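CRISPR protein (Archaeoglobus fulgidus, PDB 4MJK) is a Cas5-family CRISPR-associated protein that probably serves as a subunit of the archaeal type I-A Cascade complex, which carries CRISPR RNA. Local coordinates at residues A[79-82]-A[83-87]; A[141-144]-A[145-148]. All blocks are in the same frame, centred on the assembly; numbering follows the deposited sequence.

Contact 1 of 2, residues A[79-82]-A[83-87]; sequences LRYS and DINRI
Arg80 and Asp83 clasp each other where strand 76-80 runs straight into helix 81-87, with Arg80 in the N-cap position. The guanidinium takes the carboxylate side-on. NE of Arg80 gives a nearly straight hydrogen bond to OD2 of Asp83 at 3.0 Å. NH2 of Arg80 reaches OD1 of Asp83 at 2.8 Å, completing a salt bridge. The two planes stand 56° apart, and NE meets OD2 from above the carboxylate plane. From the same face the backbone N of Arg80 adds a second donor to OD2 of Asp83, at 3.1 Å, the reciprocal half of a capping box. A bend at chi3 (-62°) curls the arginine back toward Asp83, while O of Arg80 receives N of Ile84 in the first helical turn.

Beside this clasp, Ile84 crosses Leu79 at about a right angle, CG1 of Ile84 lying 3.6 Å from CD2 of Leu79. CD1 of Ile84 sits 3.9 Å from the Tyr81 ring centroid, a CH-pi contact only 7° off the normal. Tyr81 and Ile84 also touch Ile117 of strand 115-120 in their own chain, and Ile117 of the second subunit. At this dimer interface Tyr81 OH hydrogen-bonds to Leu118 O of the second subunit, and Asn85 OD1 to its Ser119 OG.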
ATOM      1  N   LEU A  79       0.455  -3.471  -8.690  1.00 11.20           N
ATOM      2  CA  LEU A  79       1.528  -4.387  -8.337  1.00 13.36           C
ATOM      3  C   LEU A  79       0.913  -5.382  -7.369  1.00 11.83           C
ATOM      4  O   LEU A  79       0.692  -5.062  -6.211  1.00 11.85           O
ATOM      5  CB  LEU A  79       2.692  -3.615  -7.687  1.00 13.77           C
ATOM      6  CG  LEU A  79       3.888  -4.441  -7.217  1.00 16.76           C
ATOM      7  CD1 LEU A  79       4.603  -5.075  -8.401  1.00 20.43           C
ATOM      8  CD2 LEU A  79       4.865  -3.577  -6.388  1.00 19.97           C
ATOM      9  N   ARG A  80       0.582  -6.570  -7.863  1.00 10.54           N
ATOM     10  CA  ARG A  80      -0.116  -7.550  -7.043  1.00 13.65           C
ATOM     11  C   ARG A  80       0.857  -8.109  -6.015  1.00 15.24           C
ATOM     12  O   ARG A  80       2.055  -8.204  -6.281  1.00 13.53           O
ATOM     13  CB  ARG A  80      -0.671  -8.672  -7.914  1.00 12.95           C
ATOM     14  CG  ARG A  80      -1.629  -8.188  -8.986  1.00 13.89           C
ATOM     15  CD  ARG A  80      -1.916  -9.301  -9.972  1.00 15.74           C
ATOM     16  NE  ARG A  80      -0.700  -9.728 -10.652  1.00 16.47           N
ATOM     17  CZ  ARG A  80      -0.582 -10.868 -11.325  1.00 25.89           C
ATOM     18  NH1 ARG A  80      -1.617 -11.703 -11.407  1.00 24.17           N
ATOM     19  NH2 ARG A  80       0.570 -11.180 -11.906  1.00 23.90           N
ATOM     20  N   TYR A  81       0.361  -8.481  -4.841  1.00 13.75           N
ATOM     21  CA  TYR A  81       1.281  -9.070  -3.874  1.00 14.95           C
ATOM     22  C   TYR A  81       1.813 -10.396  -4.402  1.00 18.13           C
ATOM     23  O   TYR A  81       2.898 -10.840  -4.029  1.00 18.42           O
ATOM     24  CB  TYR A  81       0.663  -9.194  -2.482  1.00 16.56           C
ATOM     25  CG  TYR A  81       1.158  -8.103  -1.558  1.00 15.17           C
ATOM     26  CD1 TYR A  81       0.440  -6.928  -1.400  1.00 16.10           C
ATOM     27  CD2 TYR A  81       2.367  -8.234  -0.874  1.00 18.39           C
ATOM     28  CE1 TYR A  81       0.898  -5.919  -0.571  1.00 15.82           C
ATOM     29  CE2 TYR A  81       2.839  -7.224  -0.037  1.00 16.54           C
ATOM     30  CZ  TYR A  81       2.097  -6.070   0.103  1.00 19.88           C
ATOM     31  OH  TYR A  81       2.527  -5.060   0.930  1.00 19.18           O
ATOM     32  N   SER A  82       1.068 -11.018  -5.308  1.00 16.23           N
ATOM     33  CA  SER A  82       1.593 -12.221  -5.944  1.00 21.58           C
ATOM     34  C   SER A  82       2.838 -11.893  -6.779  1.00 21.00           C
ATOM     35  O   SER A  82       3.776 -12.690  -6.807  1.00 23.93           O
ATOM     36  CB  SER A  82       0.517 -12.977  -6.747  1.00 20.69           C
ATOM     37  OG  SER A  82       0.237 -12.352  -7.980  1.00 26.75           O
ATOM     38  N   ASP A  83       2.858 -10.720  -7.426  1.00 17.14           N
ATOM     39  CA  ASP A  83       4.048 -10.232  -8.156  1.00 17.66           C
ATOM     40  C   ASP A  83       5.199  -9.957  -7.179  1.00 22.66           C
ATOM     41  O   ASP A  83       6.358 -10.322  -7.413  1.00 20.06           O
ATOM     42  CB  ASP A  83       3.740  -8.917  -8.884  1.00 19.20           C
ATOM     43  CG  ASP A  83       2.774  -9.084 -10.051  1.00 23.14           C
ATOM     44  OD1 ASP A  83       2.936 -10.060 -10.812  1.00 25.19           O
ATOM     45  OD2 ASP A  83       1.860  -8.229 -10.204  1.00 23.17           O
ATOM     46  N   ILE A  84       4.862  -9.282  -6.086  1.00 17.09           N
ATOM     47  CA  ILE A  84       5.831  -8.923  -5.067  1.00 19.04           C
ATOM     48  C   ILE A  84       6.490 -10.151  -4.430  1.00 22.30           C
ATOM     49  O   ILE A  84       7.718 -10.210  -4.298  1.00 20.15           O
ATOM     50  CB  ILE A  84       5.170  -8.077  -3.970  1.00 18.29           C
ATOM     51  CG1 ILE A  84       4.890  -6.662  -4.489  1.00 16.87           C
ATOM     52  CG2 ILE A  84       6.058  -8.045  -2.713  1.00 19.14           C
ATOM     53  CD1 ILE A  84       3.729  -5.953  -3.758  1.00 18.72           C
ATOM     54  N   ASN A  85       5.675 -11.121  -4.022  1.00 17.11           N
ATOM     55  CA  ASN A  85       6.198 -12.296  -3.335  1.00 24.06           C
ATOM     56  C   ASN A  85       7.012 -13.154  -4.301  1.00 26.81           C
ATOM     57  O   ASN A  85       7.939 -13.846  -3.892  1.00 27.38           O
ATOM     58  CB  ASN A  85       5.082 -13.074  -2.624  1.00 23.82           C
ATOM     59  CG  ASN A  85       4.545 -12.319  -1.416  1.00 29.87           C
ATOM     60  OD1 ASN A  85       5.226 -11.449  -0.875  1.00 28.68           O
ATOM     61  ND2 ASN A  85       3.325 -12.634  -0.993  1.00 31.15           N
ATOM     62  N   ARG A  86       6.682 -13.057  -5.587  1.00 23.55           N
ATOM     63  CA  ARG A  86       7.478 -13.676  -6.647  1.00 26.17           C
ATOM     64  C   ARG A  86       8.856 -13.017  -6.805  1.00 32.58           C
ATOM     65  O   ARG A  86       9.881 -13.704  -6.804  1.00 31.81           O
ATOM     66  CB  ARG A  86       6.727 -13.616  -7.975  1.00 29.18           C
ATOM     67  CG  ARG A  86       6.786 -14.915  -8.770  1.00 37.95           C
ATOM     68  CD  ARG A  86       6.010 -14.819 -10.080  1.00 46.82           C
ATOM     69  NE  ARG A  86       6.301 -15.940 -10.976  1.00 49.38           N
ATOM     70  CZ  ARG A  86       5.752 -16.101 -12.178  1.00 50.93           C
ATOM     71  NH1 ARG A  86       4.873 -15.216 -12.635  1.00 55.49           N
ATOM     72  NH2 ARG A  86       6.078 -17.148 -12.924  1.00 44.95           N
ATOM     73  N   ILE A  87       8.879 -11.693  -6.960  1.00 27.39           N
ATOM     74  CA  ILE A  87      10.142 -10.961  -7.018  1.00 28.40           C
ATOM     75  C   ILE A  87      11.007 -11.355  -5.826  1.00 28.83           C
ATOM     76  O   ILE A  87      12.200 -11.592  -5.972  1.00 34.80           O
ATOM     77  CB  ILE A  87       9.938  -9.420  -7.079  1.00 26.88           C
ATOM     78  CG1 ILE A  87       9.333  -9.024  -8.430  1.00 25.56           C
ATOM     79  CG2 ILE A  87      11.260  -8.680  -6.835  1.00 25.79           C
ATOM     80  CD1 ILE A  87       8.794  -7.612  -8.496  1.00 23.14           C
TER

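Contact 2 of 2, residues A[141-144]-A[145-148]; sequences EKIL and WKIH
Lys146 N donates to Ile143 O at 2.9 Å (154°), the one backbone bond across the contact that is not weak, as the short, weakly bonded helix 141-144 runs out into a loop. The N of Lys146 stands well above the plane of the Ile143 carbonyl. Two weak bonds accompany it: Trp145 N to Lys142 O, and Ile147 N to Leu144 O at 3.4 Å, the latter closing a type I beta turn from Leu144 to Ile147.

Apolar contacts are looser within the turn. CD1 of Ile147 lies 4.5 Å from CD2 of Leu144, and both side chains are buried against other parts of the fold: Leu144 on Tyr4 and Val6 of strand 2-10, Ile147 on Ala39 and Val40 of helix 33-46.

Carbon meets carbonyl oxygen at Trp145, where only the CB, CG and CD1 part meets the helix, with CD1 of Trp145 3.5 Å from Glu141 O.

Charge gathers at the lysines. Lys146 runs extended until chi4 (71°) bends it, and its NZ stops 3.8 Å from CG of Lys142. Asp47 forms a salt bridge with Lys142 and a long, weak ion pair with Lys146. Its carboxylate would be expected to balance their charge, and their presence may favour keeping Asp47 ionised.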
ATOM      1  N   GLU A 141     -26.145  11.518  -7.847  1.00 34.58           N
ATOM      2  CA  GLU A 141     -24.775  11.907  -8.134  1.00 33.73           C
ATOM      3  C   GLU A 141     -24.025  12.227  -6.842  1.00 33.00           C
ATOM      4  O   GLU A 141     -22.855  11.875  -6.685  1.00 27.83           O
ATOM      5  CB  GLU A 141     -24.769  13.107  -9.079  1.00 34.94           C
ATOM      6  CG  GLU A 141     -23.427  13.421  -9.684  1.00 35.51           C
ATOM      7  CD  GLU A 141     -23.515  14.481 -10.763  1.00 37.17           C
ATOM      8  OE1 GLU A 141     -24.649  14.811 -11.184  1.00 39.88           O
ATOM      9  OE2 GLU A 141     -22.449  14.978 -11.194  1.00 37.81           O
ATOM     10  N   LYS A 142     -24.706  12.883  -5.905  1.00 28.70           N
ATOM     11  CA  LYS A 142     -24.081  13.238  -4.640  1.00 30.11           C
ATOM     12  C   LYS A 142     -23.564  12.012  -3.898  1.00 28.87           C
ATOM     13  O   LYS A 142     -22.542  12.082  -3.223  1.00 30.89           O
ATOM     14  CB  LYS A 142     -25.049  14.026  -3.745  1.00 37.50           C
ATOM     15  CG  LYS A 142     -26.029  13.174  -2.954  1.00 37.71           C
ATOM     16  CD  LYS A 142     -27.013  14.042  -2.170  1.00 42.05           C
ATOM     17  CE  LYS A 142     -28.208  13.239  -1.652  1.00 43.54           C
ATOM     18  NZ  LYS A 142     -27.861  12.304  -0.535  1.00 45.55           N
ATOM     19  N   ILE A 143     -24.280  10.897  -4.011  1.00 30.34           N
ATOM     20  CA  ILE A 143     -23.915   9.677  -3.292  1.00 27.53           C
ATOM     21  C   ILE A 143     -22.563   9.141  -3.745  1.00 24.52           C
ATOM     22  O   ILE A 143     -21.775   8.645  -2.936  1.00 20.16           O
ATOM     23  CB  ILE A 143     -24.962   8.548  -3.471  1.00 29.64           C
ATOM     24  CG1 ILE A 143     -26.355   9.015  -3.030  1.00 36.58           C
ATOM     25  CG2 ILE A 143     -24.544   7.308  -2.687  1.00 25.51           C
ATOM     26  CD1 ILE A 143     -26.382   9.640  -1.653  1.00 39.28           C
ATOM     27  N   LEU A 144     -22.311   9.223  -5.047  1.00 22.06           N
ATOM     28  CA  LEU A 144     -21.051   8.765  -5.612  1.00 22.01           C
ATOM     29  C   LEU A 144     -19.879   9.450  -4.921  1.00 20.00           C
ATOM     30  O   LEU A 144     -18.851   8.820  -4.672  1.00 19.54           O
ATOM     31  CB  LEU A 144     -21.019   8.989  -7.134  1.00 20.33           C
ATOM     32  CG  LEU A 144     -22.006   8.145  -7.955  1.00 25.20           C
ATOM     33  CD1 LEU A 144     -22.024   8.553  -9.429  1.00 22.55           C
ATOM     34  CD2 LEU A 144     -21.696   6.656  -7.820  1.00 22.36           C
ATOM     35  N   TRP A 145     -20.041  10.725  -4.570  1.00 20.78           N
ATOM     36  CA  TRP A 145     -18.962  11.473  -3.915  1.00 19.93           C
ATOM     37  C   TRP A 145     -18.593  10.914  -2.540  1.00 19.48           C
ATOM     38  O   TRP A 145     -17.518  11.198  -2.029  1.00 20.30           O
ATOM     39  CB  TRP A 145     -19.336  12.939  -3.763  1.00 19.07           C
ATOM     40  CG  TRP A 145     -19.233  13.731  -5.019  1.00 19.33           C
ATOM     41  CD1 TRP A 145     -20.249  14.052  -5.877  1.00 20.31           C
ATOM     42  CD2 TRP A 145     -18.049  14.322  -5.562  1.00 19.12           C
ATOM     43  NE1 TRP A 145     -19.766  14.808  -6.916  1.00 18.26           N
ATOM     44  CE2 TRP A 145     -18.418  14.984  -6.748  1.00 16.31           C
ATOM     45  CE3 TRP A 145     -16.708  14.357  -5.154  1.00 17.43           C
ATOM     46  CZ2 TRP A 145     -17.499  15.681  -7.532  1.00 17.66           C
ATOM     47  CZ3 TRP A 145     -15.799  15.041  -5.938  1.00 19.13           C
ATOM     48  CH2 TRP A 145     -16.198  15.697  -7.112  1.00 18.42           C
ATOM     49  N   LYS A 146     -19.488  10.109  -1.967  1.00 21.26           N
ATOM     50  CA  LYS A 146     -19.372   9.633  -0.589  1.00 21.99           C
ATOM     51  C   LYS A 146     -18.685   8.270  -0.440  1.00 22.19           C
ATOM     52  O   LYS A 146     -18.711   7.649   0.636  1.00 23.44           O
ATOM     53  CB  LYS A 146     -20.754   9.588   0.057  1.00 27.34           C
ATOM     54  CG  LYS A 146     -21.407  10.968   0.252  1.00 30.77           C
ATOM     55  CD  LYS A 146     -22.730  10.811   1.007  1.00 40.40           C
ATOM     56  CE  LYS A 146     -23.370  12.150   1.344  1.00 42.41           C
ATOM     57  NZ  LYS A 146     -23.911  12.821   0.130  1.00 46.77           N
ATOM     58  N   ILE A 147     -18.078   7.797  -1.518  1.00 18.76           N
ATOM     59  CA  ILE A 147     -17.375   6.523  -1.478  1.00 17.48           C
ATOM     60  C   ILE A 147     -16.004   6.724  -0.821  1.00 15.82           C
ATOM     61  O   ILE A 147     -15.198   7.520  -1.317  1.00 14.97           O
ATOM     62  CB  ILE A 147     -17.220   5.959  -2.888  1.00 20.35           C
ATOM     63  CG1 ILE A 147     -18.597   5.575  -3.452  1.00 20.87           C
ATOM     64  CG2 ILE A 147     -16.268   4.752  -2.889  1.00 17.38           C
ATOM     65  CD1 ILE A 147     -18.577   5.238  -4.941  1.00 21.62           C
ATOM     66  N   HIS A 148     -15.742   6.003   0.277  1.00 14.34           N
ATOM     67  CA  HIS A 148     -14.499   6.157   1.050  1.00 19.09           C
ATOM     68  C   HIS A 148     -13.660   4.885   1.097  1.00 18.09           C
ATOM     69  O   HIS A 148     -12.514   4.908   1.561  1.00 14.05           O
ATOM     70  CB  HIS A 148     -14.788   6.584   2.495  1.00 21.00           C
ATOM     71  CG  HIS A 148     -15.561   7.864   2.603  1.00 26.32           C
ATOM     72  ND1 HIS A 148     -15.179   9.016   1.955  1.00 26.30           N
ATOM     73  CD2 HIS A 148     -16.690   8.169   3.283  1.00 30.54           C
ATOM     74  CE1 HIS A 148     -16.039   9.981   2.227  1.00 26.56           C
ATOM     75  NE2 HIS A 148     -16.970   9.491   3.034  1.00 30.87           N
TER

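How the contacts relate
Contacts 1 and 2 do not touch: their centres are 32 Å apart and their nearest atoms about 17 Å. They follow in series along the chain, and strands 115-120 and 127-134 come between them in sequence. Contact 1 continues from a strand of the three-stranded sheet that is outermost within this chain, and faces the second subunit. Contact 2 instead lies over the six-stranded sheet, packed on strands 2-10 and 157-170 and on helix 33-46, with no other chain of the assembly touching it. One is thus a strand-to-helix junction built into the dimer interface, the other a helix-to-loop exit within a single subunit.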